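Local coordinates for protein intracellular exo-alpha-(1->5)-L-arabinofuranosidase (Bifidobacterium longum, PDB 2Y2W) that hydrolyses terminal alpha-(1->5)-linked L-arabinofuranosyl residues from branched and debranched arabinans, and also acts on wheat arabinoxylan, in plant cell-wall breakdown, at residues D[298-309]-D[455-463]; D[75-83]-D[90-98]. All coordinates share one frame; numbering follows the deposited sequence.

Contact 1: residues D[298-309]-D[455-463]; sequences ASMQDFLASSED and IHTEAYGDV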
ATOM      1  N   ALA D 298     -18.679 -26.521  35.834  1.00 49.12           N
ATOM      2  CA  ALA D 298     -18.050 -27.115  34.656  1.00 48.87           C
ATOM      3  C   ALA D 298     -17.133 -26.117  33.956  1.00 48.71           C
ATOM      4  O   ALA D 298     -16.000 -26.449  33.607  1.00 48.67           O
ATOM      5  CB  ALA D 298     -19.110 -27.636  33.690  1.00 48.89           C
ATOM      6  N   SER D 299     -17.635 -24.898  33.762  1.00 48.55           N
ATOM      7  CA  SER D 299     -16.880 -23.826  33.118  1.00 48.40           C
ATOM      8  C   SER D 299     -15.707 -23.374  33.988  1.00 48.27           C
ATOM      9  O   SER D 299     -14.639 -23.030  33.472  1.00 48.31           O
ATOM     10  CB  SER D 299     -17.796 -22.642  32.807  1.00 48.41           C
ATOM     11  OG  SER D 299     -18.327 -22.087  33.999  1.00 48.51           O
ATOM     12  N   MET D 300     -15.924 -23.375  35.304  1.00 48.05           N
ATOM     13  CA  MET D 300     -14.887 -23.062  36.287  1.00 47.80           C
ATOM     14  C   MET D 300     -13.721 -24.049  36.206  1.00 47.69           C
ATOM     15  O   MET D 300     -12.560 -23.635  36.178  1.00 47.74           O
ATOM     16  CB  MET D 300     -15.489 -23.035  37.700  1.00 47.85           C
ATOM     17  CG  MET D 300     -14.483 -22.998  38.856  1.00 47.58           C
ATOM     18  SD  MET D 300     -13.330 -21.609  38.820  1.00 47.35           S
ATOM     19  CE  MET D 300     -14.422 -20.214  39.092  1.00 47.09           C
ATOM     20  N   GLN D 301     -14.037 -25.341  36.154  1.00 47.47           N
ATOM     21  CA  GLN D 301     -13.023 -26.397  36.067  1.00 47.34           C
ATOM     22  C   GLN D 301     -12.233 -26.350  34.754  1.00 47.10           C
ATOM     23  O   GLN D 301     -11.039 -26.648  34.736  1.00 47.09           O
ATOM     24  CB  GLN D 301     -13.654 -27.783  36.273  1.00 47.39           C
ATOM     25  CG  GLN D 301     -12.649 -28.914  36.521  1.00 47.71           C
ATOM     26  CD  GLN D 301     -11.941 -28.804  37.865  1.00 48.28           C
ATOM     27  OE1 GLN D 301     -12.476 -29.205  38.899  1.00 48.39           O
ATOM     28  NE2 GLN D 301     -10.724 -28.271  37.850  1.00 48.43           N
ATOM     29  N   ASP D 302     -12.905 -25.979  33.664  1.00 46.84           N
ATOM     30  CA  ASP D 302     -12.239 -25.752  32.379  1.00 46.60           C
ATOM     31  C   ASP D 302     -11.263 -24.579  32.482  1.00 46.16           C
ATOM     32  O   ASP D 302     -10.152 -24.627  31.946  1.00 46.16           O
ATOM     33  CB  ASP D 302     -13.262 -25.464  31.273  1.00 46.79           C
ATOM     34  CG  ASP D 302     -14.174 -26.647  30.980  1.00 47.41           C
ATOM     35  OD1 ASP D 302     -14.066 -27.691  31.661  1.00 48.04           O
ATOM     36  OD2 ASP D 302     -15.013 -26.522  30.060  1.00 47.90           O
ATOM     37  N   PHE D 303     -11.698 -23.534  33.183  1.00 45.57           N
ATOM     38  CA  PHE D 303     -10.935 -22.303  33.344  1.00 45.02           C
ATOM     39  C   PHE D 303      -9.679 -22.487  34.202  1.00 44.73           C
ATOM     40  O   PHE D 303      -8.638 -21.893  33.919  1.00 44.64           O
ATOM     41  CB  PHE D 303     -11.840 -21.205  33.911  1.00 44.90           C
ATOM     42  CG  PHE D 303     -11.120 -19.937  34.267  1.00 44.71           C
ATOM     43  CD1 PHE D 303     -10.365 -19.253  33.317  1.00 44.46           C
ATOM     44  CD2 PHE D 303     -11.214 -19.415  35.549  1.00 44.42           C
ATOM     45  CE1 PHE D 303      -9.703 -18.081  33.648  1.00 44.27           C
ATOM     46  CE2 PHE D 303     -10.563 -18.238  35.887  1.00 44.43           C
ATOM     47  CZ  PHE D 303      -9.807 -17.568  34.934  1.00 44.43           C
ATOM     48  N   LEU D 304      -9.776 -23.317  35.238  1.00 44.32           N
ATOM     49  CA  LEU D 304      -8.637 -23.580  36.117  1.00 43.94           C
ATOM     50  C   LEU D 304      -7.532 -24.374  35.417  1.00 43.75           C
ATOM     51  O   LEU D 304      -6.369 -24.319  35.822  1.00 43.69           O
ATOM     52  CB  LEU D 304      -9.088 -24.284  37.401  1.00 43.94           C
ATOM     53  CG  LEU D 304      -9.938 -23.461  38.379  1.00 43.76           C
ATOM     54  CD1 LEU D 304     -10.752 -24.376  39.284  1.00 43.76           C
ATOM     55  CD2 LEU D 304      -9.089 -22.499  39.200  1.00 43.26           C
ATOM     56  N   ALA D 305      -7.899 -25.091  34.356  1.00 43.45           N
ATOM     57  CA  ALA D 305      -6.938 -25.850  33.559  1.00 43.18           C
ATOM     58  C   ALA D 305      -6.574 -25.138  32.250  1.00 43.03           C
ATOM     59  O   ALA D 305      -6.256 -25.788  31.248  1.00 43.04           O
ATOM     60  CB  ALA D 305      -7.476 -27.252  33.282  1.00 43.24           C
ATOM     61  N   SER D 306      -6.604 -23.804  32.272  1.00 42.81           N
ATOM     62  CA  SER D 306      -6.325 -22.987  31.084  1.00 42.60           C
ATOM     63  C   SER D 306      -4.876 -23.063  30.613  1.00 42.47           C
ATOM     64  O   SER D 306      -4.580 -22.756  29.456  1.00 42.58           O
ATOM     65  CB  SER D 306      -6.719 -21.528  31.319  1.00 42.62           C
ATOM     66  OG  SER D 306      -8.127 -21.379  31.296  1.00 42.70           O
ATOM     67  N   SER D 307      -3.984 -23.472  31.513  1.00 42.29           N
ATOM     68  CA  SER D 307      -2.568 -23.667  31.190  1.00 42.13           C
ATOM     69  C   SER D 307      -2.354 -24.714  30.094  1.00 42.02           C
ATOM     70  O   SER D 307      -1.378 -24.642  29.343  1.00 42.16           O
ATOM     71  CB  SER D 307      -1.776 -24.038  32.447  1.00 42.07           C
ATOM     72  OG  SER D 307      -2.493 -24.951  33.258  1.00 42.10           O
ATOM     73  N   GLU D 308      -3.278 -25.671  30.008  1.00 41.74           N
ATOM     74  CA  GLU D 308      -3.239 -26.732  28.997  1.00 41.53           C
ATOM     75  C   GLU D 308      -3.394 -26.192  27.576  1.00 41.22           C
ATOM     76  O   GLU D 308      -2.806 -26.728  26.634  1.00 41.22           O
ATOM     77  CB  GLU D 308      -4.321 -27.778  29.280  1.00 41.63           C
ATOM     78  CG  GLU D 308      -4.182 -28.480  30.629  1.00 42.01           C
ATOM     79  CD  GLU D 308      -2.944 -29.356  30.718  1.00 42.61           C
ATOM     80  OE1 GLU D 308      -2.740 -30.205  29.821  1.00 42.69           O
ATOM     81  OE2 GLU D 308      -2.176 -29.198  31.692  1.00 42.86           O
ATOM     82  N   ASP D 309      -4.196 -25.138  27.432  1.00 40.87           N
ATOM     83  CA  ASP D 309      -4.333 -24.421  26.169  1.00 40.47           C
ATOM     84  C   ASP D 309      -2.999 -23.768  25.798  1.00 40.06           C
ATOM     85  O   ASP D 309      -2.545 -23.881  24.660  1.00 39.97           O
ATOM     86  CB  ASP D 309      -5.455 -23.379  26.268  1.00 40.54           C
ATOM     87  CG  ASP D 309      -5.727 -22.674  24.946  1.00 41.07           C
ATOM     88  OD1 ASP D 309      -5.031 -21.681  24.638  1.00 41.37           O
ATOM     89  OD2 ASP D 309      -6.640 -23.113  24.212  1.00 41.74           O
ATOM     90  N   ILE D 455      -8.027 -34.903  36.906  1.00 57.36           N
ATOM     91  CA  ILE D 455      -9.397 -34.383  36.958  1.00 57.58           C
ATOM     92  C   ILE D 455      -9.957 -34.195  35.545  1.00 57.74           C
ATOM     93  O   ILE D 455      -9.199 -34.030  34.586  1.00 57.79           O
ATOM     94  CB  ILE D 455      -9.497 -33.058  37.767  1.00 57.61           C
ATOM     95  CG1 ILE D 455      -8.384 -32.079  37.361  1.00 57.72           C
ATOM     96  CG2 ILE D 455      -9.465 -33.348  39.267  1.00 57.57           C
ATOM     97  CD1 ILE D 455      -8.483 -30.700  37.994  1.00 57.88           C
ATOM     98  N   HIS D 456     -11.284 -34.221  35.428  1.00 57.93           N
ATOM     99  CA  HIS D 456     -11.955 -34.145  34.128  1.00 58.08           C
ATOM    100  C   HIS D 456     -12.501 -32.746  33.824  1.00 58.03           C
ATOM    101  O   HIS D 456     -13.015 -32.061  34.712  1.00 58.01           O
ATOM    102  CB  HIS D 456     -13.077 -35.188  34.048  1.00 58.22           C
ATOM    103  CG  HIS D 456     -13.656 -35.351  32.675  1.00 58.69           C
ATOM    104  ND1 HIS D 456     -13.112 -36.200  31.734  1.00 59.12           N
ATOM    105  CD2 HIS D 456     -14.729 -34.773  32.085  1.00 58.92           C
ATOM    106  CE1 HIS D 456     -13.826 -36.137  30.624  1.00 59.34           C
ATOM    107  NE2 HIS D 456     -14.812 -35.278  30.810  1.00 59.29           N
ATOM    108  N   THR D 457     -12.378 -32.340  32.560  1.00 57.99           N
ATOM    109  CA  THR D 457     -12.879 -31.048  32.081  1.00 57.97           C
ATOM    110  C   THR D 457     -13.627 -31.218  30.756  1.00 57.97           C
ATOM    111  O   THR D 457     -13.430 -32.213  30.057  1.00 58.01           O
ATOM    112  CB  THR D 457     -11.731 -30.025  31.879  1.00 57.98           C
ATOM    113  OG1 THR D 457     -10.743 -30.577  31.000  1.00 58.01           O
ATOM    114  CG2 THR D 457     -11.076 -29.658  33.204  1.00 57.80           C
ATOM    115  N   GLU D 458     -14.481 -30.252  30.419  1.00 57.99           N
ATOM    116  CA  GLU D 458     -15.181 -30.250  29.127  1.00 58.03           C
ATOM    117  C   GLU D 458     -14.270 -29.868  27.961  1.00 57.90           C
ATOM    118  O   GLU D 458     -14.261 -30.544  26.930  1.00 57.91           O
ATOM    119  CB  GLU D 458     -16.398 -29.316  29.148  1.00 58.13           C
ATOM    120  CG  GLU D 458     -17.751 -30.019  29.218  1.00 58.58           C
ATOM    121  CD  GLU D 458     -18.439 -29.870  30.565  1.00 59.18           C
ATOM    122  OE1 GLU D 458     -17.753 -29.949  31.609  1.00 59.43           O
ATOM    123  OE2 GLU D 458     -19.674 -29.679  30.576  1.00 59.17           O
ATOM    124  N   ALA D 459     -13.514 -28.784  28.135  1.00 57.77           N
ATOM    125  CA  ALA D 459     -12.652 -28.236  27.084  1.00 57.63           C
ATOM    126  C   ALA D 459     -11.411 -29.086  26.809  1.00 57.55           C
ATOM    127  O   ALA D 459     -10.990 -29.223  25.659  1.00 57.52           O
ATOM    128  CB  ALA D 459     -12.255 -26.803  27.418  1.00 57.60           C
ATOM    129  N   TYR D 460     -10.832 -29.649  27.866  1.00 57.53           N
ATOM    130  CA  TYR D 460      -9.628 -30.472  27.755  1.00 57.51           C
ATOM    131  C   TYR D 460      -9.912 -31.889  28.256  1.00 57.52           C
ATOM    132  O   TYR D 460     -11.004 -32.162  28.760  1.00 57.55           O
ATOM    133  CB  TYR D 460      -8.466 -29.826  28.524  1.00 57.49           C
ATOM    134  CG  TYR D 460      -8.418 -28.319  28.367  1.00 57.49           C
ATOM    135  CD1 TYR D 460      -7.937 -27.737  27.195  1.00 57.57           C
ATOM    136  CD2 TYR D 460      -8.876 -27.477  29.380  1.00 57.43           C
ATOM    137  CE1 TYR D 460      -7.905 -26.355  27.037  1.00 57.42           C
ATOM    138  CE2 TYR D 460      -8.848 -26.093  29.232  1.00 57.53           C
ATOM    139  CZ  TYR D 460      -8.360 -25.541  28.058  1.00 57.43           C
ATOM    140  OH  TYR D 460      -8.328 -24.176  27.902  1.00 57.59           O
ATOM    141  N   GLY D 461      -8.939 -32.785  28.109  1.00 57.46           N
ATOM    142  CA  GLY D 461      -9.111 -34.183  28.508  1.00 57.29           C
ATOM    143  C   GLY D 461      -9.020 -34.398  30.006  1.00 57.18           C
ATOM    144  O   GLY D 461      -9.655 -33.686  30.789  1.00 57.14           O
ATOM    145  N   ASP D 462      -8.239 -35.401  30.401  1.00 57.05           N
ATOM    146  CA  ASP D 462      -7.954 -35.656  31.808  1.00 56.90           C
ATOM    147  C   ASP D 462      -6.618 -35.010  32.161  1.00 56.75           C
ATOM    148  O   ASP D 462      -5.576 -35.377  31.612  1.00 56.80           O
ATOM    149  CB  ASP D 462      -7.928 -37.160  32.091  1.00 56.95           C
ATOM    150  N   VAL D 463      -6.655 -34.039  33.068  1.00 56.52           N
ATOM    151  CA  VAL D 463      -5.476 -33.226  33.378  1.00 56.33           C
ATOM    152  C   VAL D 463      -5.042 -33.322  34.847  1.00 56.18           C
ATOM    153  O   VAL D 463      -5.890 -33.420  35.735  1.00 56.21           O
ATOM    154  CB  VAL D 463      -5.679 -31.738  32.965  1.00 56.34           C
ATOM    155  CG1 VAL D 463      -5.750 -31.612  31.450  1.00 56.28           C
ATOM    156  CG2 VAL D 463      -6.925 -31.138  33.621  1.00 56.23           C
TER
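The ring of Y460 slides in against the end of helix 297-304 and the first turn of helix 307-327. E308 CB lies over one face, offset toward the rim, in a CH-pi contact 4.3 Å from the ring centroid, while A459 CB covers the opposite face. At the edge, Y460 CE2 points in plane at D302 O, 3.3 Å away, and A305 O approaches the same carbon obliquely. The hydroxyl end reaches the first turn of the second helix, Y460 OH 3.4 Å from D309 CB. With Y460 cut back to an alanine, the space between E308 CB and A459 CB would probably be left unfilled and D302 O would lose the ring edge beside it.

Y460 belongs to the turn of a beta-hairpin in the C-terminal beta domain, with I455 and V463 as a hydrogen-bonded antiparallel pair at its base; the helices it meets follow barrel strand 280-287, making this a domain junction. D302 holds the other side of the turn. With its CG beside the backbone N (chi1 -65°), its OD1 takes the amide E458 N at 2.9 Å, from the syn side but 30° out of the carboxylate plane, and OD2 receives a weak bond from A459 N at 3.3 Å. The side chains of E308 and V463 lie antiparallel, E308 CG 3.6 Å from V463 CG1, and the E308 carboxylate goes on to a salt bridge with R486.

Contact 2: residues D[75-83]-D[90-98]; sequences VYGGIYEPS and NGFRQDVLD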
ATOM      1  N   VAL D  75      -3.342   4.387  30.645  1.00 26.52           N
ATOM      2  CA  VAL D  75      -2.444   5.537  30.558  1.00 26.58           C
ATOM      3  C   VAL D  75      -3.009   6.718  31.349  1.00 26.68           C
ATOM      4  O   VAL D  75      -2.392   7.183  32.310  1.00 26.75           O
ATOM      5  CB  VAL D  75      -2.179   5.952  29.087  1.00 26.48           C
ATOM      6  CG1 VAL D  75      -1.413   7.256  29.025  1.00 26.36           C
ATOM      7  CG2 VAL D  75      -1.414   4.865  28.357  1.00 26.69           C
ATOM      8  N   TYR D  76      -4.183   7.189  30.941  1.00 26.76           N
ATOM      9  CA  TYR D  76      -4.804   8.347  31.566  1.00 26.98           C
ATOM     10  C   TYR D  76      -5.643   7.920  32.764  1.00 27.09           C
ATOM     11  O   TYR D  76      -6.634   7.211  32.617  1.00 27.23           O
ATOM     12  CB  TYR D  76      -5.632   9.127  30.540  1.00 26.97           C
ATOM     13  CG  TYR D  76      -4.837   9.521  29.312  1.00 26.97           C
ATOM     14  CD1 TYR D  76      -3.890  10.542  29.372  1.00 26.87           C
ATOM     15  CD2 TYR D  76      -5.022   8.864  28.095  1.00 27.03           C
ATOM     16  CE1 TYR D  76      -3.153  10.904  28.255  1.00 26.96           C
ATOM     17  CE2 TYR D  76      -4.284   9.219  26.965  1.00 26.79           C
ATOM     18  CZ  TYR D  76      -3.355  10.241  27.057  1.00 26.93           C
ATOM     19  OH  TYR D  76      -2.619  10.608  25.957  1.00 26.87           O
ATOM     20  N   GLY D  77      -5.225   8.352  33.950  1.00 27.26           N
ATOM     21  CA  GLY D  77      -5.842   7.919  35.201  1.00 27.32           C
ATOM     22  C   GLY D  77      -5.181   6.656  35.719  1.00 27.46           C
ATOM     23  O   GLY D  77      -5.605   6.088  36.729  1.00 27.42           O
ATOM     24  N   GLY D  78      -4.140   6.219  35.013  1.00 27.62           N
ATOM     25  CA  GLY D  78      -3.377   5.035  35.381  1.00 27.73           C
ATOM     26  C   GLY D  78      -1.961   5.412  35.748  1.00 27.81           C
ATOM     27  O   GLY D  78      -1.668   5.695  36.910  1.00 27.96           O
ATOM     28  N   ILE D  79      -1.080   5.423  34.754  1.00 27.81           N
ATOM     29  CA  ILE D  79       0.305   5.836  34.965  1.00 27.73           C
ATOM     30  C   ILE D  79       0.464   7.357  34.880  1.00 27.78           C
ATOM     31  O   ILE D  79       1.406   7.917  35.439  1.00 27.88           O
ATOM     32  CB  ILE D  79       1.281   5.132  33.987  1.00 27.69           C
ATOM     33  CG1 ILE D  79       0.928   5.452  32.528  1.00 27.58           C
ATOM     34  CG2 ILE D  79       1.294   3.624  34.243  1.00 27.49           C
ATOM     35  CD1 ILE D  79       2.090   5.315  31.563  1.00 27.29           C
ATOM     36  N   TYR D  80      -0.467   8.017  34.193  1.00 27.75           N
ATOM     37  CA  TYR D  80      -0.408   9.463  33.997  1.00 27.77           C
ATOM     38  C   TYR D  80      -1.635  10.164  34.578  1.00 27.93           C
ATOM     39  O   TYR D  80      -2.767   9.900  34.166  1.00 28.03           O
ATOM     40  CB  TYR D  80      -0.254   9.780  32.506  1.00 27.61           C
ATOM     41  CG  TYR D  80      -0.083  11.244  32.177  1.00 27.04           C
ATOM     42  CD1 TYR D  80       1.131  11.891  32.404  1.00 26.70           C
ATOM     43  CD2 TYR D  80      -1.130  11.979  31.621  1.00 26.72           C
ATOM     44  CE1 TYR D  80       1.295  13.238  32.096  1.00 26.58           C
ATOM     45  CE2 TYR D  80      -0.975  13.326  31.306  1.00 26.31           C
ATOM     46  CZ  TYR D  80       0.241  13.945  31.544  1.00 26.50           C
ATOM     47  OH  TYR D  80       0.404  15.273  31.237  1.00 26.88           O
ATOM     48  N   GLU D  81      -1.396  11.048  35.544  1.00 28.15           N
ATOM     49  CA  GLU D  81      -2.453  11.830  36.188  1.00 28.47           C
ATOM     50  C   GLU D  81      -1.815  13.032  36.885  1.00 28.71           C
ATOM     51  O   GLU D  81      -1.470  12.949  38.060  1.00 28.76           O
ATOM     52  CB  GLU D  81      -3.234  10.965  37.191  1.00 28.42           C
ATOM     53  CG  GLU D  81      -4.624  11.491  37.537  1.00 28.45           C
ATOM     54  CD  GLU D  81      -5.447  10.519  38.377  1.00 28.63           C
ATOM     55  OE1 GLU D  81      -5.219   9.293  38.292  1.00 28.44           O
ATOM     56  OE2 GLU D  81      -6.337  10.988  39.119  1.00 28.81           O
ATOM     57  N   PRO D  82      -1.645  14.152  36.152  1.00 29.05           N
ATOM     58  CA  PRO D  82      -0.888  15.326  36.615  1.00 29.27           C
ATOM     59  C   PRO D  82      -1.421  15.979  37.891  1.00 29.56           C
ATOM     60  O   PRO D  82      -0.649  16.579  38.646  1.00 29.64           O
ATOM     61  CB  PRO D  82      -1.013  16.310  35.446  1.00 29.24           C
ATOM     62  CG  PRO D  82      -1.350  15.471  34.269  1.00 29.31           C
ATOM     63  CD  PRO D  82      -2.197  14.364  34.803  1.00 29.18           C
ATOM     64  N   SER D  83      -2.726  15.862  38.121  1.00 29.86           N
ATOM     65  CA  SER D  83      -3.379  16.496  39.261  1.00 30.08           C
ATOM     66  C   SER D  83      -3.494  15.565  40.469  1.00 30.22           C
ATOM     67  O   SER D  83      -4.111  15.923  41.473  1.00 30.32           O
ATOM     68  CB  SER D  83      -4.766  17.002  38.855  1.00 30.04           C
ATOM     69  OG  SER D  83      -5.612  15.918  38.512  1.00 30.21           O
ATOM     70  N   ASN D  90       6.599  15.404  35.855  1.00 31.53           N
ATOM     71  CA  ASN D  90       6.101  15.001  34.537  1.00 31.33           C
ATOM     72  C   ASN D  90       4.638  14.559  34.550  1.00 31.09           C
ATOM     73  O   ASN D  90       4.047  14.323  33.493  1.00 31.08           O
ATOM     74  CB  ASN D  90       6.975  13.892  33.945  1.00 31.40           C
ATOM     75  CG  ASN D  90       8.344  14.386  33.525  1.00 31.71           C
ATOM     76  OD1 ASN D  90       8.477  15.431  32.882  1.00 32.50           O
ATOM     77  ND2 ASN D  90       9.372  13.629  33.876  1.00 31.79           N
ATOM     78  N   GLY D  91       4.068  14.442  35.747  1.00 30.75           N
ATOM     79  CA  GLY D  91       2.665  14.077  35.910  1.00 30.38           C
ATOM     80  C   GLY D  91       2.405  12.585  36.015  1.00 30.20           C
ATOM     81  O   GLY D  91       1.272  12.139  35.829  1.00 30.12           O
ATOM     82  N   PHE D  92       3.448  11.812  36.309  1.00 30.06           N
ATOM     83  CA  PHE D  92       3.297  10.376  36.529  1.00 30.02           C
ATOM     84  C   PHE D  92       2.969  10.090  37.988  1.00 30.01           C
ATOM     85  O   PHE D  92       3.581  10.664  38.892  1.00 29.97           O
ATOM     86  CB  PHE D  92       4.559   9.601  36.123  1.00 30.03           C
ATOM     87  CG  PHE D  92       5.060   9.913  34.737  1.00 29.83           C
ATOM     88  CD1 PHE D  92       4.197   9.916  33.645  1.00 29.48           C
ATOM     89  CD2 PHE D  92       6.410  10.180  34.524  1.00 29.93           C
ATOM     90  CE1 PHE D  92       4.665  10.201  32.369  1.00 29.48           C
ATOM     91  CE2 PHE D  92       6.889  10.463  33.245  1.00 30.12           C
ATOM     92  CZ  PHE D  92       6.013  10.474  32.167  1.00 29.53           C
ATOM     93  N   ARG D  93       2.004   9.200  38.208  1.00 29.96           N
ATOM     94  CA  ARG D  93       1.606   8.806  39.556  1.00 29.93           C
ATOM     95  C   ARG D  93       2.693   7.969  40.212  1.00 29.95           C
ATOM     96  O   ARG D  93       3.086   6.928  39.682  1.00 30.05           O
ATOM     97  CB  ARG D  93       0.292   8.023  39.525  1.00 29.88           C
ATOM     98  CG  ARG D  93      -0.949   8.892  39.471  1.00 29.84           C
ATOM     99  CD  ARG D  93      -2.223   8.056  39.377  1.00 29.72           C
ATOM    100  NE  ARG D  93      -2.540   7.368  40.627  1.00 29.75           N
ATOM    101  CZ  ARG D  93      -3.750   6.922  40.959  1.00 29.93           C
ATOM    102  NH1 ARG D  93      -4.784   7.094  40.143  1.00 29.71           N
ATOM    103  NH2 ARG D  93      -3.929   6.308  42.120  1.00 30.26           N
ATOM    104  N   GLN D  94       3.179   8.429  41.362  1.00 29.97           N
ATOM    105  CA  GLN D  94       4.238   7.721  42.081  1.00 29.93           C
ATOM    106  C   GLN D  94       3.725   6.460  42.762  1.00 29.78           C
ATOM    107  O   GLN D  94       4.441   5.462  42.828  1.00 29.86           O
ATOM    108  CB  GLN D  94       4.940   8.638  43.093  1.00 29.97           C
ATOM    109  CG  GLN D  94       6.280   8.102  43.621  1.00 30.00           C
ATOM    110  CD  GLN D  94       7.296   7.816  42.517  1.00 30.10           C
ATOM    111  OE1 GLN D  94       7.686   8.707  41.760  1.00 29.82           O
ATOM    112  NE2 GLN D  94       7.733   6.565  42.431  1.00 30.24           N
ATOM    113  N   ASP D  95       2.490   6.501  43.257  1.00 29.74           N
ATOM    114  CA  ASP D  95       1.896   5.334  43.913  1.00 29.87           C
ATOM    115  C   ASP D  95       1.774   4.150  42.952  1.00 29.80           C
ATOM    116  O   ASP D  95       1.947   2.995  43.350  1.00 29.97           O
ATOM    117  CB  ASP D  95       0.548   5.670  44.574  1.00 29.89           C
ATOM    118  CG  ASP D  95      -0.485   6.235  43.597  1.00 30.48           C
ATOM    119  OD1 ASP D  95      -0.164   6.451  42.406  1.00 30.88           O
ATOM    120  OD2 ASP D  95      -1.634   6.467  44.036  1.00 30.67           O
ATOM    121  N   VAL D  96       1.492   4.455  41.686  1.00 29.59           N
ATOM    122  CA  VAL D  96       1.419   3.450  40.632  1.00 29.35           C
ATOM    123  C   VAL D  96       2.820   2.933  40.311  1.00 29.25           C
ATOM    124  O   VAL D  96       3.030   1.719  40.223  1.00 29.26           O
ATOM    125  CB  VAL D  96       0.702   4.003  39.369  1.00 29.43           C
ATOM    126  CG1 VAL D  96       0.893   3.083  38.170  1.00 29.15           C
ATOM    127  CG2 VAL D  96      -0.778   4.200  39.655  1.00 29.20           C
ATOM    128  N   LEU D  97       3.770   3.855  40.160  1.00 29.04           N
ATOM    129  CA  LEU D  97       5.180   3.510  39.949  1.00 28.91           C
ATOM    130  C   LEU D  97       5.745   2.620  41.059  1.00 28.93           C
ATOM    131  O   LEU D  97       6.480   1.669  40.778  1.00 28.93           O
ATOM    132  CB  LEU D  97       6.036   4.772  39.812  1.00 28.89           C
ATOM    133  CG  LEU D  97       6.213   5.407  38.433  1.00 28.82           C
ATOM    134  CD1 LEU D  97       6.759   6.822  38.568  1.00 28.18           C
ATOM    135  CD2 LEU D  97       7.122   4.560  37.551  1.00 28.68           C
ATOM    136  N   ASP D  98       5.399   2.933  42.309  1.00 28.89           N
ATOM    137  CA  ASP D  98       5.821   2.141  43.466  1.00 28.95           C
ATOM    138  C   ASP D  98       5.336   0.695  43.370  1.00 28.88           C
ATOM    139  O   ASP D  98       6.083  -0.232  43.685  1.00 28.97           O
ATOM    140  CB  ASP D  98       5.336   2.777  44.776  1.00 29.01           C
ATOM    141  CG  ASP D  98       6.095   4.052  45.137  1.00 29.51           C
ATOM    142  OD1 ASP D  98       7.219   4.268  44.623  1.00 30.26           O
ATOM    143  OD2 ASP D  98       5.562   4.842  45.947  1.00 29.73           O
TER
HETATM  144  O   HOH W   1       2.964   6.445  37.048  1.00 17.74           O
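R93 sets its CG beside the backbone N (chi1 -83°) and then bends at chi3 (72°), whereas E81 runs extended with its CG anti to the backbone N (chi1 -159°); the two chains run alongside in one direction until their charged ends meet. R93 NH1 gives E81 OE1 a salt-bridged hydrogen bond of 2.9 Å, tilted out of both the guanidinium and carboxylate planes. R93 also grips D95 side-on and almost in the guanidinium plane, NE to OD1 (3.1 Å) and NH2 to OD2 (3.0 Å). This three-residue network, with E420 O as a second acceptor for NH1, fixes the rotation of the guanidinium group.

Between the backbones, Y80 and F92 form a single antiparallel bridge as a non-hydrogen-bonded pair, flanked by R93 N to I79 O (3.1 Å) and E81 N to G91 O (2.9 Å). It clamps the loop after barrel strand 65-67 to the start of helix 94-103, the helix leading to strand 107-110 in the (beta/alpha)8 barrel, with R93 at its N-cap position. A water also donates to both I79 O and R93 O. G91 has a positive phi and passes so near Y80 and P82 that any side chain would collide with them. Y80 CD1 touches the F92 ring at CD1, 3.9 Å away, while I79 CG2 meets V96 CG1 obliquely and V96 CG2 comes within 3.2 Å of G78 O.

Overall arrangement
Contact 1 and contact 2 lie on opposite sides of the chain's centre, their centres 38 Å and their nearest atoms about 23 Å apart. Contact 1 seats the C-terminal beta domain against the barrel, whereas contact 2 stays within the barrel's first loop and helix. Neither contains a residue of the arabinofuranose site inferred from relatives, but each comes near it. In contact 1 the side chain of D309 is about 9 Å from that of Y286, which probably binds the sugar, and S306 about 11 Å from W344, probably important for substrate recognition. In contact 2 the side chain of I79 is about 9 Å from that of Q409, probably of like importance, and about 10 Å from E69.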